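Local coordinates for Low molecular weight heat shock protein (Xanthomonas axonopodis pv. citri, PDB 3GLA) that probably acts as a small heat-shock protein chaperone of the alpha-crystallin family, holding unfolding proteins in a soluble state under stress, at residues L18-P23 against L39-E44; I30-D35 against G88-R93. One frame throughout, in Å; residues are numbered along the deposited sequence.

Contact 1 (L18-P23 against L39-E44); sequences LYADLP and LSIRGE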
# COMPACT_ATOMS: atom_id res chain seq x y z
N LEU B 18 3.57 -7.29 -12.59
CA LEU B 18 4.05 -7.15 -11.24
C LEU B 18 3.15 -6.19 -10.55
O LEU B 18 2.77 -5.15 -11.11
CB LEU B 18 5.43 -6.63 -11.27
CG LEU B 18 6.12 -6.48 -9.92
CD1 LEU B 18 7.72 -6.70 -10.10
CD2 LEU B 18 5.73 -5.05 -9.28
N TYR B 19 2.74 -6.55 -9.33
CA TYR B 19 1.84 -5.65 -8.60
C TYR B 19 2.61 -5.28 -7.36
O TYR B 19 3.16 -6.15 -6.69
CB TYR B 19 0.61 -6.42 -8.12
CG TYR B 19 -0.17 -7.06 -9.22
CD1 TYR B 19 -1.18 -6.38 -9.86
CD2 TYR B 19 0.12 -8.37 -9.58
CE1 TYR B 19 -1.94 -7.02 -10.89
CE2 TYR B 19 -0.60 -8.99 -10.54
CZ TYR B 19 -1.62 -8.30 -11.16
OH TYR B 19 -2.26 -8.99 -12.20
N ALA B 20 2.80 -3.97 -7.13
CA ALA B 20 3.61 -3.59 -6.01
C ALA B 20 2.77 -2.74 -5.09
O ALA B 20 2.10 -1.80 -5.50
CB ALA B 20 4.79 -2.78 -6.52
N ASP B 21 2.86 -3.02 -3.84
CA ASP B 21 2.13 -2.20 -2.89
C ASP B 21 3.09 -1.06 -2.52
O ASP B 21 4.05 -1.20 -1.74
CB ASP B 21 1.89 -3.05 -1.66
CG ASP B 21 0.60 -3.85 -1.79
OD1 ASP B 21 -0.06 -3.74 -2.81
OD2 ASP B 21 0.38 -4.64 -0.84
N LEU B 22 2.71 0.09 -3.07
CA LEU B 22 3.52 1.30 -2.85
C LEU B 22 2.62 2.39 -2.35
O LEU B 22 2.53 3.45 -2.96
CB LEU B 22 4.20 1.67 -4.21
CG LEU B 22 5.34 0.59 -4.50
CD1 LEU B 22 5.66 0.87 -5.98
CD2 LEU B 22 6.46 0.81 -3.57
N PRO B 23 2.03 2.17 -1.18
CA PRO B 23 1.10 3.21 -0.72
C PRO B 23 1.85 4.49 -0.37
O PRO B 23 3.01 4.52 -0.04
CB PRO B 23 0.53 2.59 0.53
CG PRO B 23 1.62 1.64 1.14
CD PRO B 23 2.14 1.04 -0.23
N LEU B 39 13.78 -6.49 -13.72
CA LEU B 39 12.86 -5.39 -13.53
C LEU B 39 13.13 -4.77 -12.17
O LEU B 39 13.17 -5.50 -11.19
CB LEU B 39 11.44 -6.00 -13.58
CG LEU B 39 10.26 -5.04 -13.31
CD1 LEU B 39 10.22 -3.88 -14.38
CD2 LEU B 39 8.94 -5.82 -13.33
N SER B 40 13.26 -3.46 -12.13
CA SER B 40 13.65 -2.71 -10.90
C SER B 40 12.50 -1.73 -10.62
O SER B 40 11.91 -1.10 -11.51
CB SER B 40 14.90 -1.86 -11.29
OG SER B 40 15.12 -0.86 -10.36
N ILE B 41 12.15 -1.63 -9.36
CA ILE B 41 11.32 -0.55 -8.93
C ILE B 41 12.05 0.20 -7.88
O ILE B 41 12.66 -0.40 -7.01
CB ILE B 41 9.92 -1.00 -8.38
CG1 ILE B 41 10.10 -2.02 -7.22
CG2 ILE B 41 9.13 -1.60 -9.52
CD1 ILE B 41 8.75 -2.33 -6.47
N ARG B 42 11.97 1.53 -7.92
CA ARG B 42 12.71 2.25 -6.95
C ARG B 42 12.00 3.54 -6.70
O ARG B 42 11.22 4.00 -7.55
CB ARG B 42 14.16 2.48 -7.35
CG ARG B 42 14.22 3.39 -8.30
CD ARG B 42 15.72 3.41 -8.78
NE ARG B 42 16.69 3.46 -7.74
CZ ARG B 42 17.94 3.03 -7.91
NH1 ARG B 42 18.34 2.51 -9.11
NH2 ARG B 42 18.80 3.10 -6.89
N GLY B 43 12.22 4.07 -5.51
CA GLY B 43 11.54 5.34 -5.23
C GLY B 43 11.73 5.57 -3.72
O GLY B 43 12.62 4.96 -3.05
N GLU B 44 10.88 6.47 -3.23
CA GLU B 44 11.12 6.94 -1.83
C GLU B 44 9.77 7.36 -1.37
O GLU B 44 8.95 7.90 -2.08
CB GLU B 44 12.11 8.09 -1.70
CG GLU B 44 12.49 8.52 -0.26
CD GLU B 44 14.01 8.78 0.08
OE1 GLU B 44 14.24 9.16 1.26
OE2 GLU B 44 14.95 8.60 -0.76

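Contact 2 (I30-D35 against G88-R93); sequences IEVQMD and GVLEIR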
# COMPACT_ATOMS: atom_id res chain seq x y z
N ILE B 30 7.47 6.64 -9.01
CA ILE B 30 8.08 5.31 -8.83
C ILE B 30 8.85 5.10 -10.11
O ILE B 30 8.32 5.24 -11.23
CB ILE B 30 7.03 4.23 -8.73
CG1 ILE B 30 6.08 4.51 -7.48
CG2 ILE B 30 7.73 2.91 -8.66
CD1 ILE B 30 4.74 3.83 -7.66
N GLU B 31 10.10 4.80 -9.94
CA GLU B 31 10.96 4.58 -11.15
C GLU B 31 10.88 3.15 -11.46
O GLU B 31 11.23 2.34 -10.60
CB GLU B 31 12.37 4.94 -10.76
CG GLU B 31 13.32 4.84 -11.90
CD GLU B 31 14.43 5.89 -11.77
OE1 GLU B 31 15.46 5.59 -11.14
OE2 GLU B 31 14.26 7.04 -12.31
N VAL B 32 10.46 2.82 -12.65
CA VAL B 32 10.43 1.43 -13.09
C VAL B 32 11.41 1.35 -14.20
O VAL B 32 11.33 2.19 -15.11
CB VAL B 32 9.09 1.13 -13.61
CG1 VAL B 32 8.92 -0.27 -14.04
CG2 VAL B 32 8.05 1.33 -12.47
N GLN B 33 12.28 0.36 -14.16
CA GLN B 33 13.29 0.19 -15.24
C GLN B 33 13.49 -1.27 -15.38
O GLN B 33 13.30 -2.06 -14.42
CB GLN B 33 14.61 0.77 -14.75
CG GLN B 33 14.50 2.19 -14.55
CD GLN B 33 15.85 2.85 -14.55
OE1 GLN B 33 15.97 4.01 -14.93
NE2 GLN B 33 16.89 2.10 -14.14
N MET B 34 13.81 -1.75 -16.59
CA MET B 34 14.13 -3.13 -16.72
C MET B 34 15.35 -3.15 -17.63
O MET B 34 15.34 -2.51 -18.70
CB MET B 34 12.95 -3.90 -17.29
CG MET B 34 13.19 -5.39 -17.29
SD MET B 34 11.87 -6.24 -17.77
CE MET B 34 12.64 -7.82 -18.06
N ASP B 35 16.38 -3.81 -17.21
CA ASP B 35 17.62 -3.83 -18.00
C ASP B 35 18.17 -5.25 -17.71
O ASP B 35 18.04 -5.77 -16.64
CB ASP B 35 18.58 -2.75 -17.54
CG ASP B 35 19.84 -2.57 -18.52
OD1 ASP B 35 19.71 -2.73 -19.79
OD2 ASP B 35 20.96 -2.29 -18.00
N GLY B 88 -2.33 3.18 -4.57
CA GLY B 88 -1.08 2.77 -3.92
C GLY B 88 -0.54 1.51 -4.52
O GLY B 88 0.46 1.06 -4.00
N VAL B 89 -1.23 0.87 -5.46
CA VAL B 89 -0.66 -0.33 -6.04
C VAL B 89 -0.18 0.06 -7.38
O VAL B 89 -0.87 0.72 -8.19
CB VAL B 89 -1.73 -1.45 -6.20
CG1 VAL B 89 -1.15 -2.57 -7.04
CG2 VAL B 89 -2.18 -1.89 -4.83
N LEU B 90 1.02 -0.34 -7.66
CA LEU B 90 1.52 -0.06 -9.04
C LEU B 90 1.48 -1.36 -9.77
O LEU B 90 1.95 -2.37 -9.23
CB LEU B 90 2.97 0.40 -8.92
CG LEU B 90 3.58 0.74 -10.34
CD1 LEU B 90 2.92 1.96 -10.87
CD2 LEU B 90 5.05 1.02 -10.19
N GLU B 91 0.91 -1.35 -10.96
CA GLU B 91 0.84 -2.62 -11.71
C GLU B 91 1.70 -2.42 -12.89
O GLU B 91 1.53 -1.42 -13.67
CB GLU B 91 -0.58 -2.82 -12.07
CG GLU B 91 -0.70 -4.09 -13.02
CD GLU B 91 -2.15 -4.40 -13.33
OE1 GLU B 91 -2.36 -4.96 -14.43
OE2 GLU B 91 -3.01 -4.05 -12.56
N ILE B 92 2.69 -3.27 -13.02
CA ILE B 92 3.64 -3.13 -14.11
C ILE B 92 3.37 -4.28 -15.03
O ILE B 92 3.33 -5.44 -14.58
CB ILE B 92 4.99 -3.30 -13.59
CG1 ILE B 92 5.28 -2.10 -12.61
CG2 ILE B 92 6.01 -3.17 -14.74
CD1 ILE B 92 6.60 -2.24 -11.90
N ARG B 93 3.23 -3.98 -16.35
CA ARG B 93 2.96 -5.10 -17.26
C ARG B 93 4.12 -5.19 -18.17
O ARG B 93 4.64 -4.20 -18.68
CB ARG B 93 1.70 -4.86 -18.08
CG ARG B 93 0.48 -4.79 -17.20
CD ARG B 93 -0.80 -4.91 -18.00
NE ARG B 93 -1.69 -5.68 -17.16
CZ ARG B 93 -2.13 -6.89 -17.47
NH1 ARG B 93 -2.92 -7.53 -16.61
NH2 ARG B 93 -1.80 -7.45 -18.64

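Contact 1 (L18-P23 against L39-E44)
L18, A20 and L22 meet L39 and I41 in a wholly apolar, buried contact between the two sheets of the domain, its centre about 1 Å from the centre of the chain. Strand 15-21 belongs to one sheet and strand 38-45 to the other. With the CA atoms of A20 and I41 8.8 Å apart, the backbones are held at sheet-stacking distance; side chains alone close the gap, and no hydrogen bond crosses it. L18 and L39 form the tightest pair: CD1 of L18 lies 3.6 Å from CD2 of L39, and the two side chains cross obliquely, with CD2 of L39 facing both CD1 and CB of L18. The second touch is looser, CB of L18 lying 4.1 Å from CD2 of L39. I41 supplies the other half of the contact through a single methyl. Its CG1 stands between the backbone N and the carbonyl carbon (chi1 56°), and from there the extended chain carries CD1 up to the facing segment, 4.0 Å from CB of A20 and, more loosely, 4.5 Å from CD1 of L22, just past the end of the strand. Alternation sorts the residues, as is usual in beta-sandwiches such as the immunoglobulin-like alpha-crystallin domain: L18 and A20 point inward, whereas Y19 and D21 between and beyond them serve the opposite face of their sheet. There D21 forms a salt bridge with R45 of the second subunit, and Y19 packs on R61 of that subunit. F70, on strand 64-71, packs against L18, while F66 of that strand covers L22. I92 and I94 of strand 89-95, the neighbour of 15-21 in its sheet, lie against I41 and L39 respectively.

Contact 2 (I30-D35 against G88-R93)
Apolar packing carries the whole contact between I30-D35 and G88-R93: I30 and V32 of the one segment face L90 and I92 of the other, and the backbones exchange no hydrogen bond. I30 and L90 reach toward each other tip to tip, CG2 of I30 coming to 3.6 Å from CD2 of L90. The same leucine methyl also takes CD1 of I30 at 3.8 Å, and is thereby gripped by both arms of the isoleucine. V32 divides its two branches. With CG1 anti to the backbone N (chi1 -178°), that methyl meets CD1 of I92 at 3.7 Å, while CG2 slides past L90 and lies 3.8 Å from its CD2. L39 of strand 38-45 packs beside V32, and A83 of strand 82-86 lies against both L90 and I92.

The salt bridge of the contact lies within strand 89-95, away from the apolar interface. NE of R93 gives a nearly straight hydrogen bond of 2.9 Å to OE1 of E91, part of a salt bridge in which the carboxylate oxygen lies in the guanidinium plane. A weak bond from NH1 of R93 to this oxygen supplements it.

Rows of aliphatic residues alternating with polar ones, closed against a second sheet, are what a beta-sandwich interior calls for, here that of the immunoglobulin-like alpha-crystallin domain.

Contacts 1 and 2 are two neighbouring pieces of one sandwich interior, their centres 6 Å apart, and each joins the same pair of sheets through a different pair of strands. Strands 15-21 and 89-95 lie side by side in one sheet, as do 38-45 and 31-35 in the other, and backbone bonds such as L22 N to G88 O and S40 N to Q33 O tie the contacts together. Contact 1 is fully buried; contact 2 lies nearer the margin, where I30 and V32 remain partly exposed. Both interfaces are purely aliphatic. The polar surroundings differ: behind contact 1 the outer face joins a charged subunit interface, while the salt bridge of contact 2 stays within one subunit.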